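Local coordinates for protein DNA polymerase (Pyrobaculum calidifontis, PDB 5MDN) that probably catalyses template-directed DNA synthesis, adding deoxyribonucleotides from their triphosphates to a growing strand with release of diphosphate, as a family B DNA polymerase, at residues D169-G177 with G313-N321; R183-V191 with V200-V211. All blocks are in the same frame, centred on the assembly; numbering follows the deposited sequence.

Contact 1: residues D169-G177 with G313-N321; sequences DIEVYNERG and GHKVYEYWN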
loop_
_atom_site.group_PDB
_atom_site.type_symbol
_atom_site.label_atom_id
_atom_site.label_comp_id
_atom_site.label_asym_id
_atom_site.label_seq_id
_atom_site.Cartn_x
_atom_site.Cartn_y
_atom_site.Cartn_z
ATOM N N ASP A 169 -14.856 2.218 -13.237
ATOM C CA ASP A 169 -15.098 0.855 -12.790
ATOM C C ASP A 169 -15.549 0.032 -13.987
ATOM O O ASP A 169 -16.172 0.557 -14.915
ATOM C CB ASP A 169 -16.153 0.813 -11.673
ATOM C CG ASP A 169 -16.215 -0.529 -10.980
ATOM O OD1 ASP A 169 -15.256 -0.877 -10.259
ATOM O OD2 ASP A 169 -17.227 -1.239 -11.157
ATOM N N ILE A 170 -15.235 -1.264 -13.965
ATOM C CA ILE A 170 -15.630 -2.170 -15.033
ATOM C C ILE A 170 -16.263 -3.419 -14.437
ATOM O O ILE A 170 -16.053 -3.760 -13.271
ATOM C CB ILE A 170 -14.446 -2.572 -15.944
ATOM C CG1 ILE A 170 -13.570 -3.620 -15.255
ATOM C CG2 ILE A 170 -13.615 -1.356 -16.329
ATOM C CD1 ILE A 170 -12.490 -4.188 -16.147
ATOM N N GLU A 171 -17.058 -4.097 -15.263
ATOM C CA GLU A 171 -17.527 -5.443 -14.969
ATOM C C GLU A 171 -17.420 -6.295 -16.225
ATOM O O GLU A 171 -17.770 -5.850 -17.321
ATOM C CB GLU A 171 -18.968 -5.440 -14.444
ATOM C CG GLU A 171 -19.114 -4.865 -13.040
ATOM C CD GLU A 171 -18.302 -5.616 -11.995
ATOM O OE1 GLU A 171 -18.013 -6.815 -12.198
ATOM O OE2 GLU A 171 -17.945 -5.000 -10.967
ATOM N N VAL A 172 -16.931 -7.520 -16.055
ATOM C CA VAL A 172 -16.582 -8.406 -17.158
ATOM C C VAL A 172 -17.467 -9.641 -17.070
ATOM O O VAL A 172 -17.707 -10.155 -15.974
ATOM C CB VAL A 172 -15.086 -8.780 -17.124
ATOM C CG1 VAL A 172 -14.782 -9.873 -18.123
ATOM C CG2 VAL A 172 -14.224 -7.553 -17.385
ATOM N N TYR A 173 -17.920 -10.129 -18.230
ATOM C CA TYR A 173 -18.881 -11.223 -18.370
ATOM C C TYR A 173 -18.660 -12.368 -17.383
ATOM O O TYR A 173 -19.501 -12.592 -16.509
ATOM C CB TYR A 173 -18.827 -11.749 -19.806
ATOM C CG TYR A 173 -19.973 -12.650 -20.184
ATOM C CD1 TYR A 173 -21.281 -12.191 -20.137
ATOM C CD2 TYR A 173 -19.748 -13.951 -20.609
ATOM C CE1 TYR A 173 -22.336 -13.005 -20.488
ATOM C CE2 TYR A 173 -20.797 -14.772 -20.966
ATOM C CZ TYR A 173 -22.089 -14.297 -20.899
ATOM O OH TYR A 173 -23.135 -15.118 -21.254
ATOM N N ASN A 174 -17.566 -13.116 -17.536
ATOM C CA ASN A 174 -17.099 -14.107 -16.557
ATOM C C ASN A 174 -18.056 -15.294 -16.365
ATOM O O ASN A 174 -18.049 -15.934 -15.311
ATOM C CB ASN A 174 -16.760 -13.423 -15.213
ATOM C CG ASN A 174 -17.870 -13.528 -14.159
ATOM O OD1 ASN A 174 -17.629 -14.001 -13.048
ATOM N ND2 ASN A 174 -19.075 -13.092 -14.500
ATOM N N GLU A 175 -18.846 -15.645 -17.389
ATOM C CA GLU A 175 -19.747 -16.795 -17.271
ATOM C C GLU A 175 -19.003 -18.034 -16.787
ATOM O O GLU A 175 -19.503 -18.779 -15.935
ATOM C CB GLU A 175 -20.427 -17.092 -18.608
ATOM C CG GLU A 175 -21.422 -18.249 -18.552
ATOM C CD GLU A 175 -21.930 -18.660 -19.924
ATOM O OE1 GLU A 175 -21.936 -17.809 -20.838
ATOM O OE2 GLU A 175 -22.326 -19.834 -20.088
ATOM N N ARG A 176 -17.812 -18.273 -17.328
ATOM C CA ARG A 176 -16.902 -19.291 -16.817
ATOM C C ARG A 176 -15.912 -18.643 -15.850
ATOM O O ARG A 176 -14.972 -17.963 -16.276
ATOM C CB ARG A 176 -16.184 -19.978 -17.977
ATOM C CG ARG A 176 -15.700 -19.019 -19.062
ATOM C CD ARG A 176 -15.430 -19.739 -20.371
ATOM N NE ARG A 176 -14.227 -19.232 -21.023
ATOM C CZ ARG A 176 -14.214 -18.239 -21.904
ATOM N NH1 ARG A 176 -15.344 -17.635 -22.247
ATOM N NH2 ARG A 176 -13.067 -17.846 -22.440
ATOM N N GLY A 177 -16.130 -18.866 -14.551
ATOM C CA GLY A 177 -15.314 -18.361 -13.456
ATOM C C GLY A 177 -14.477 -17.121 -13.698
ATOM O O GLY A 177 -15.008 -16.014 -13.827
ATOM N N GLY A 313 -20.678 -10.984 -7.078
ATOM C CA GLY A 313 -19.809 -10.682 -8.206
ATOM C C GLY A 313 -19.647 -11.813 -9.201
ATOM O O GLY A 313 -19.482 -11.570 -10.399
ATOM N N HIS A 314 -19.670 -13.057 -8.730
ATOM C CA HIS A 314 -19.513 -14.198 -9.625
ATOM C C HIS A 314 -20.684 -14.388 -10.584
ATOM O O HIS A 314 -20.636 -15.317 -11.403
ATOM C CB HIS A 314 -19.300 -15.472 -8.807
ATOM C CG HIS A 314 -20.485 -15.875 -7.985
ATOM N ND1 HIS A 314 -21.258 -16.976 -8.285
ATOM C CD2 HIS A 314 -21.023 -15.329 -6.870
ATOM C CE1 HIS A 314 -22.222 -17.090 -7.390
ATOM N NE2 HIS A 314 -22.103 -16.102 -6.522
ATOM N N LYS A 315 -21.728 -13.564 -10.514
ATOM C CA LYS A 315 -22.898 -13.692 -11.380
ATOM C C LYS A 315 -23.236 -12.367 -12.056
ATOM O O LYS A 315 -24.372 -11.890 -12.004
ATOM C CB LYS A 315 -24.109 -14.201 -10.603
ATOM C CG LYS A 315 -23.887 -15.517 -9.885
ATOM C CD LYS A 315 -25.168 -15.999 -9.221
ATOM C CE LYS A 315 -25.614 -17.340 -9.779
ATOM N NZ LYS A 315 -26.860 -17.828 -9.128
ATOM N N VAL A 316 -22.256 -11.745 -12.714
ATOM C CA VAL A 316 -22.601 -10.584 -13.530
ATOM C C VAL A 316 -23.120 -11.026 -14.896
ATOM O O VAL A 316 -23.905 -10.307 -15.525
ATOM C CB VAL A 316 -21.416 -9.610 -13.668
ATOM C CG1 VAL A 316 -20.669 -9.476 -12.353
ATOM C CG2 VAL A 316 -20.489 -10.034 -14.785
ATOM N N TYR A 317 -22.682 -12.193 -15.384
ATOM C CA TYR A 317 -23.241 -12.730 -16.621
ATOM C C TYR A 317 -24.737 -12.978 -16.477
ATOM O O TYR A 317 -25.514 -12.687 -17.392
ATOM C CB TYR A 317 -22.510 -14.015 -17.016
ATOM C CG TYR A 317 -22.895 -15.236 -16.204
ATOM C CD1 TYR A 317 -22.294 -15.499 -14.981
ATOM C CD2 TYR A 317 -23.857 -16.128 -16.666
ATOM C CE1 TYR A 317 -22.645 -16.611 -14.237
ATOM C CE2 TYR A 317 -24.214 -17.241 -15.929
ATOM C CZ TYR A 317 -23.605 -17.481 -14.715
ATOM O OH TYR A 317 -23.957 -18.589 -13.977
ATOM N N GLU A 318 -25.156 -13.515 -15.328
ATOM C CA GLU A 318 -26.564 -13.835 -15.120
ATOM C C GLU A 318 -27.423 -12.575 -15.134
ATOM O O GLU A 318 -28.502 -12.558 -15.740
ATOM C CB GLU A 318 -26.719 -14.637 -13.829
ATOM C CG GLU A 318 -28.117 -15.147 -13.563
ATOM C CD GLU A 318 -28.113 -16.322 -12.602
ATOM O OE1 GLU A 318 -27.718 -17.421 -13.051
ATOM O OE2 GLU A 318 -28.482 -16.160 -11.421
ATOM N N TYR A 319 -26.965 -11.512 -14.469
ATOM C CA TYR A 319 -27.696 -10.251 -14.501
ATOM C C TYR A 319 -27.606 -9.566 -15.859
ATOM O O TYR A 319 -28.395 -8.654 -16.133
ATOM C CB TYR A 319 -27.182 -9.310 -13.408
ATOM C CG TYR A 319 -27.647 -9.663 -12.008
ATOM C CD1 TYR A 319 -27.260 -10.851 -11.401
ATOM C CD2 TYR A 319 -28.474 -8.804 -11.293
ATOM C CE1 TYR A 319 -27.686 -11.175 -10.124
ATOM C CE2 TYR A 319 -28.906 -9.120 -10.018
ATOM C CZ TYR A 319 -28.507 -10.305 -9.438
ATOM O OH TYR A 319 -28.932 -10.620 -8.169
ATOM N N TRP A 320 -26.667 -9.979 -16.711
ATOM C CA TRP A 320 -26.480 -9.383 -18.029
ATOM C C TRP A 320 -27.363 -10.027 -19.091
ATOM O O TRP A 320 -27.865 -9.333 -19.981
ATOM C CB TRP A 320 -25.007 -9.480 -18.436
ATOM C CG TRP A 320 -24.685 -8.930 -19.793
ATOM C CD1 TRP A 320 -24.300 -9.642 -20.892
ATOM C CD2 TRP A 320 -24.707 -7.554 -20.195
ATOM N NE1 TRP A 320 -24.080 -8.796 -21.951
ATOM C CE2 TRP A 320 -24.325 -7.509 -21.550
ATOM C CE3 TRP A 320 -25.019 -6.357 -19.542
ATOM C CZ2 TRP A 320 -24.242 -6.315 -22.264
ATOM C CZ3 TRP A 320 -24.932 -5.172 -20.252
ATOM C CH2 TRP A 320 -24.546 -5.160 -21.598
ATOM N N ASN A 321 -27.559 -11.345 -19.020
ATOM C CA ASN A 321 -28.411 -12.062 -19.960
ATOM C C ASN A 321 -29.880 -12.045 -19.551
ATOM O O ASN A 321 -30.670 -12.843 -20.073
ATOM C CB ASN A 321 -27.926 -13.506 -20.122
ATOM C CG ASN A 321 -26.428 -13.601 -20.328
ATOM O OD1 ASN A 321 -25.732 -14.307 -19.600
ATOM N ND2 ASN A 321 -25.923 -12.892 -21.331
#
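Y317 and Y173 meet with CB of Y317 over one face of the Y173 ring, 3.9 Å from its centroid and 21° off the normal, a CH-pi contact displaced toward the rim. With CG opposite the backbone N (chi1 -166°), the Y173 ring swings back to the short, weakly bonded helical turn around 316-320. The W320 side chain runs at about a right angle to that of Y173, its CD1 3.9 Å from CE1 of Y173. The phenol OH donates to OE1 of E175 (3.0 Å), reaching it from above the carboxylate plane. E175 in turn lays its CA over a face of the Y317 ring, 4.0 Å from the centroid. An alanine in place of Y173 would probably leave a gap beneath Y317 CB and beside W320, and E175 without its hydroxyl partner. Nearer the strand, CG1 of V316 lies 3.8 Å from OE1 of E171, whose side chain is close to a bound magnesium ion. The Asp-Ile-Glu run D169-E171 near the end of strand 165-172, with D169, a magnesium-binding residue of this protein that carries no ion in this model, matches the first exonuclease motif of the RNase H-like proofreading domain of family B polymerases.

Contact 2: residues R183-V191 with V200-V211; sequences RDPVVMLAV and VFEAEGRDDRRV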
loop_
_atom_site.group_PDB
_atom_site.type_symbol
_atom_site.label_atom_id
_atom_site.label_comp_id
_atom_site.label_asym_id
_atom_site.label_seq_id
_atom_site.Cartn_x
_atom_site.Cartn_y
_atom_site.Cartn_z
ATOM N N ARG A 183 -11.988 -13.736 -25.432
ATOM C CA ARG A 183 -13.370 -13.834 -25.906
ATOM C C ARG A 183 -14.374 -13.174 -24.966
ATOM O O ARG A 183 -15.376 -12.622 -25.433
ATOM C CB ARG A 183 -13.772 -15.297 -26.163
ATOM C CG ARG A 183 -13.139 -16.334 -25.263
ATOM C CD ARG A 183 -12.998 -17.677 -25.992
ATOM N NE ARG A 183 -14.237 -18.118 -26.636
ATOM C CZ ARG A 183 -14.364 -19.260 -27.310
ATOM N NH1 ARG A 183 -13.327 -20.079 -27.429
ATOM N NH2 ARG A 183 -15.524 -19.585 -27.865
ATOM N N ASP A 184 -14.138 -13.211 -23.657
ATOM C CA ASP A 184 -15.120 -12.667 -22.714
ATOM C C ASP A 184 -15.121 -11.144 -22.775
ATOM O O ASP A 184 -14.078 -10.521 -22.540
ATOM C CB ASP A 184 -14.818 -13.131 -21.292
ATOM C CG ASP A 184 -14.758 -14.638 -21.173
ATOM O OD1 ASP A 184 -13.794 -15.240 -21.689
ATOM O OD2 ASP A 184 -15.676 -15.220 -20.558
ATOM N N PRO A 185 -16.251 -10.510 -23.080
ATOM C CA PRO A 185 -16.265 -9.066 -23.327
ATOM C C PRO A 185 -16.418 -8.234 -22.061
ATOM O O PRO A 185 -16.923 -8.689 -21.032
ATOM C CB PRO A 185 -17.493 -8.897 -24.230
ATOM C CG PRO A 185 -18.427 -9.951 -23.749
ATOM C CD PRO A 185 -17.553 -11.131 -23.381
ATOM N N VAL A 186 -15.966 -6.984 -22.163
ATOM C CA VAL A 186 -16.200 -5.988 -21.119
ATOM C C VAL A 186 -17.662 -5.555 -21.203
ATOM O O VAL A 186 -18.060 -4.853 -22.136
ATOM C CB VAL A 186 -15.254 -4.789 -21.256
ATOM C CG1 VAL A 186 -15.629 -3.694 -20.268
ATOM C CG2 VAL A 186 -13.811 -5.225 -21.047
ATOM N N VAL A 187 -18.465 -5.980 -20.227
ATOM C CA VAL A 187 -19.913 -5.816 -20.313
ATOM C C VAL A 187 -20.323 -4.377 -20.008
ATOM O O VAL A 187 -21.120 -3.777 -20.739
ATOM C CB VAL A 187 -20.611 -6.828 -19.382
ATOM C CG1 VAL A 187 -21.781 -6.193 -18.645
ATOM C CG2 VAL A 187 -21.072 -8.046 -20.176
ATOM N N MET A 188 -19.788 -3.800 -18.931
ATOM C CA MET A 188 -20.124 -2.439 -18.542
ATOM C C MET A 188 -18.871 -1.719 -18.069
ATOM O O MET A 188 -17.945 -2.335 -17.533
ATOM C CB MET A 188 -21.185 -2.409 -17.431
ATOM C CG MET A 188 -22.624 -2.464 -17.918
ATOM S SD MET A 188 -23.791 -2.376 -16.544
ATOM C CE MET A 188 -25.326 -2.074 -17.415
ATOM N N LEU A 189 -18.850 -0.406 -18.279
ATOM C CA LEU A 189 -17.750 0.432 -17.808
ATOM C C LEU A 189 -18.325 1.799 -17.466
ATOM O O LEU A 189 -18.764 2.526 -18.363
ATOM C CB LEU A 189 -16.650 0.543 -18.863
ATOM C CG LEU A 189 -15.301 1.154 -18.468
ATOM C CD1 LEU A 189 -14.199 0.611 -19.365
ATOM C CD2 LEU A 189 -15.329 2.673 -18.533
ATOM N N ALA A 190 -18.320 2.148 -16.184
ATOM C CA ALA A 190 -18.774 3.454 -15.738
ATOM C C ALA A 190 -17.592 4.376 -15.478
ATOM O O ALA A 190 -16.492 3.931 -15.142
ATOM C CB ALA A 190 -19.621 3.344 -14.471
ATOM N N VAL A 191 -17.834 5.674 -15.638
ATOM C CA VAL A 191 -16.863 6.709 -15.313
ATOM C C VAL A 191 -17.566 7.795 -14.513
ATOM O O VAL A 191 -18.743 8.093 -14.748
ATOM C CB VAL A 191 -16.198 7.303 -16.576
ATOM C CG1 VAL A 191 -15.433 6.231 -17.338
ATOM C CG2 VAL A 191 -17.240 7.955 -17.481
ATOM N N VAL A 200 -22.089 5.555 -18.345
ATOM C CA VAL A 200 -21.888 4.111 -18.367
ATOM C C VAL A 200 -21.959 3.654 -19.815
ATOM O O VAL A 200 -22.979 3.857 -20.484
ATOM C CB VAL A 200 -22.929 3.366 -17.518
ATOM C CG1 VAL A 200 -22.525 1.908 -17.354
ATOM C CG2 VAL A 200 -23.088 4.036 -16.166
ATOM N N PHE A 201 -20.884 3.042 -20.296
ATOM C CA PHE A 201 -20.840 2.473 -21.635
ATOM C C PHE A 201 -21.138 0.983 -21.528
ATOM O O PHE A 201 -20.360 0.230 -20.933
ATOM C CB PHE A 201 -19.479 2.716 -22.286
ATOM C CG PHE A 201 -19.014 4.143 -22.215
ATOM C CD1 PHE A 201 -19.567 5.110 -23.039
ATOM C CD2 PHE A 201 -18.017 4.514 -21.332
ATOM C CE1 PHE A 201 -19.134 6.425 -22.976
ATOM C CE2 PHE A 201 -17.581 5.823 -21.264
ATOM C CZ PHE A 201 -18.139 6.779 -22.086
ATOM N N GLU A 202 -22.261 0.559 -22.103
ATOM C CA GLU A 202 -22.639 -0.844 -22.126
ATOM C C GLU A 202 -22.414 -1.417 -23.516
ATOM O O GLU A 202 -22.529 -0.718 -24.526
ATOM C CB GLU A 202 -24.108 -1.051 -21.739
ATOM C CG GLU A 202 -24.751 0.071 -20.954
ATOM C CD GLU A 202 -26.231 -0.181 -20.720
ATOM O OE1 GLU A 202 -26.627 -1.362 -20.624
ATOM O OE2 GLU A 202 -27.000 0.798 -20.648
ATOM N N ALA A 203 -22.100 -2.705 -23.553
ATOM C CA ALA A 203 -21.861 -3.397 -24.803
ATOM C C ALA A 203 -23.176 -3.743 -25.503
ATOM O O ALA A 203 -24.270 -3.633 -24.941
ATOM C CB ALA A 203 -21.042 -4.663 -24.545
ATOM N N GLU A 204 -23.046 -4.178 -26.754
ATOM C CA GLU A 204 -24.105 -4.904 -27.439
ATOM C C GLU A 204 -23.867 -6.394 -27.255
ATOM O O GLU A 204 -22.788 -6.894 -27.590
ATOM C CB GLU A 204 -24.148 -4.593 -28.935
ATOM C CG GLU A 204 -24.392 -3.158 -29.265
ATOM C CD GLU A 204 -24.888 -2.945 -30.681
ATOM O OE1 GLU A 204 -25.420 -3.895 -31.303
ATOM O OE2 GLU A 204 -24.745 -1.805 -31.166
ATOM N N GLY A 205 -24.880 -7.086 -26.727
ATOM C CA GLY A 205 -24.857 -8.508 -26.432
ATOM C C GLY A 205 -23.665 -9.287 -26.948
ATOM O O GLY A 205 -23.688 -9.806 -28.069
ATOM N N ARG A 206 -22.599 -9.318 -26.141
ATOM C CA ARG A 206 -21.308 -10.002 -26.328
ATOM C C ARG A 206 -20.340 -9.281 -27.260
ATOM O O ARG A 206 -19.331 -9.886 -27.648
ATOM C CB ARG A 206 -21.463 -11.444 -26.830
ATOM C CG ARG A 206 -22.451 -12.260 -26.027
ATOM C CD ARG A 206 -21.932 -12.514 -24.632
ATOM N NE ARG A 206 -21.098 -13.709 -24.605
ATOM C CZ ARG A 206 -21.535 -14.899 -24.213
ATOM N NH1 ARG A 206 -22.789 -15.034 -23.803
ATOM N NH2 ARG A 206 -20.723 -15.947 -24.224
ATOM N N ASP A 207 -20.593 -8.029 -27.639
ATOM C CA ASP A 207 -19.663 -7.262 -28.462
ATOM C C ASP A 207 -19.365 -5.948 -27.755
ATOM O O ASP A 207 -20.283 -5.162 -27.492
ATOM C CB ASP A 207 -20.218 -7.002 -29.864
ATOM C CG ASP A 207 -19.255 -6.200 -30.729
ATOM O OD1 ASP A 207 -18.211 -6.762 -31.131
ATOM O OD2 ASP A 207 -19.541 -5.015 -31.011
ATOM N N ASP A 208 -18.087 -5.690 -27.486
ATOM C CA ASP A 208 -17.674 -4.623 -26.587
ATOM C C ASP A 208 -16.735 -3.641 -27.280
ATOM O O ASP A 208 -15.788 -3.127 -26.678
ATOM C CB ASP A 208 -17.026 -5.195 -25.332
ATOM C CG ASP A 208 -15.955 -6.210 -25.641
ATOM O OD1 ASP A 208 -16.128 -6.978 -26.613
ATOM O OD2 ASP A 208 -14.943 -6.248 -24.908
ATOM N N ARG A 209 -16.976 -3.382 -28.567
ATOM C CA ARG A 209 -16.218 -2.345 -29.259
ATOM C C ARG A 209 -16.693 -0.953 -28.866
ATOM O O ARG A 209 -15.876 -0.040 -28.702
ATOM C CB ARG A 209 -16.336 -2.517 -30.773
ATOM C CG ARG A 209 -15.765 -3.804 -31.334
ATOM C CD ARG A 209 -15.995 -3.873 -32.838
ATOM N NE ARG A 209 -15.214 -4.918 -33.492
ATOM C CZ ARG A 209 -14.013 -4.727 -34.027
ATOM N NH1 ARG A 209 -13.450 -3.525 -33.991
ATOM N NH2 ARG A 209 -13.376 -5.735 -34.609
ATOM N N ARG A 210 -18.010 -0.774 -28.726
ATOM C CA ARG A 210 -18.564 0.533 -28.381
ATOM C C ARG A 210 -18.071 1.041 -27.030
ATOM O O ARG A 210 -17.936 2.256 -26.843
ATOM C CB ARG A 210 -20.093 0.473 -28.381
ATOM C CG ARG A 210 -20.684 -0.632 -27.509
ATOM C CD ARG A 210 -22.187 -0.794 -27.738
ATOM N NE ARG A 210 -22.940 0.350 -27.215
ATOM C CZ ARG A 210 -24.248 0.527 -27.370
ATOM N NH1 ARG A 210 -24.969 -0.363 -28.040
ATOM N NH2 ARG A 210 -24.835 1.602 -26.856
ATOM N N VAL A 211 -17.806 0.142 -26.078
ATOM C CA VAL A 211 -17.480 0.570 -24.720
ATOM C C VAL A 211 -16.013 0.974 -24.608
ATOM O O VAL A 211 -15.687 2.009 -24.013
ATOM C CB VAL A 211 -17.851 -0.530 -23.707
ATOM C CG1 VAL A 211 -17.301 -1.876 -24.141
ATOM C CG2 VAL A 211 -17.333 -0.175 -22.325
#
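D208 OD2 is held by two groups: V186 N donates to it at 3.0 Å in a fairly straight bond (163°), and R243 NE of helix 232-247 forms a salt bridge with it. The amide comes from above the carboxylate plane, 59° out of it, and the carboxylate thereby ties the start of strand 186-193 to the start of helix 209-222, where D208 holds the N-cap position without a capping bond of its own. Beyond this clamp the segments form a beta hairpin, strands 186-193 and 198-202, at the edge of the RNase H-like exonuclease sheet. L189 and F201 are its hydrogen-bonded antiparallel pair, with F201 N to L189 O at 2.9 Å and L189 N to F201 O at 3.1 Å; A203 N adds a bond to V187 O. V187 and M188 both face E171 on the next strand, a classic beta bulge.

The two faces are packed differently. L189 and F201 share one with helix 209-222: CG2 of V211, opposite its backbone N, presses on CB of L189 at 3.6 Å, and F215 and F218 extend the apolar layer. On the other face, M188 and E202 run side by side in the same direction, and A190 CB touches V200 CG2 at 3.9 Å; helix 326-356 lies against this side through M330, V333 and L334. At the end of the extended M188 chain, the methyl CE stops 3.5 Å from OE1 of E202.

How the contacts relate
From the N terminus, strand 165-172 leads into the loop 173-177 of contact 1, and the chain then turns back into strand 186-193, which pairs antiparallel with it in the same sheet. Contact 2 closes a short hairpin loop between strands 186-193 and 198-202 and reaches on to helix 209-222. Contact 1 closes a far longer loop, returning only at helix 316-320, so contact 2 is nested inside it. The two are also joined directly: D169 O probably accepts a hydrogen bond from A190 N, and R176 NH2 forms a salt bridge with D184 OD1 at 2.8 Å. Together they tie the hairpin edge of the exonuclease sheet and its D169-bearing strand to helix 316-320.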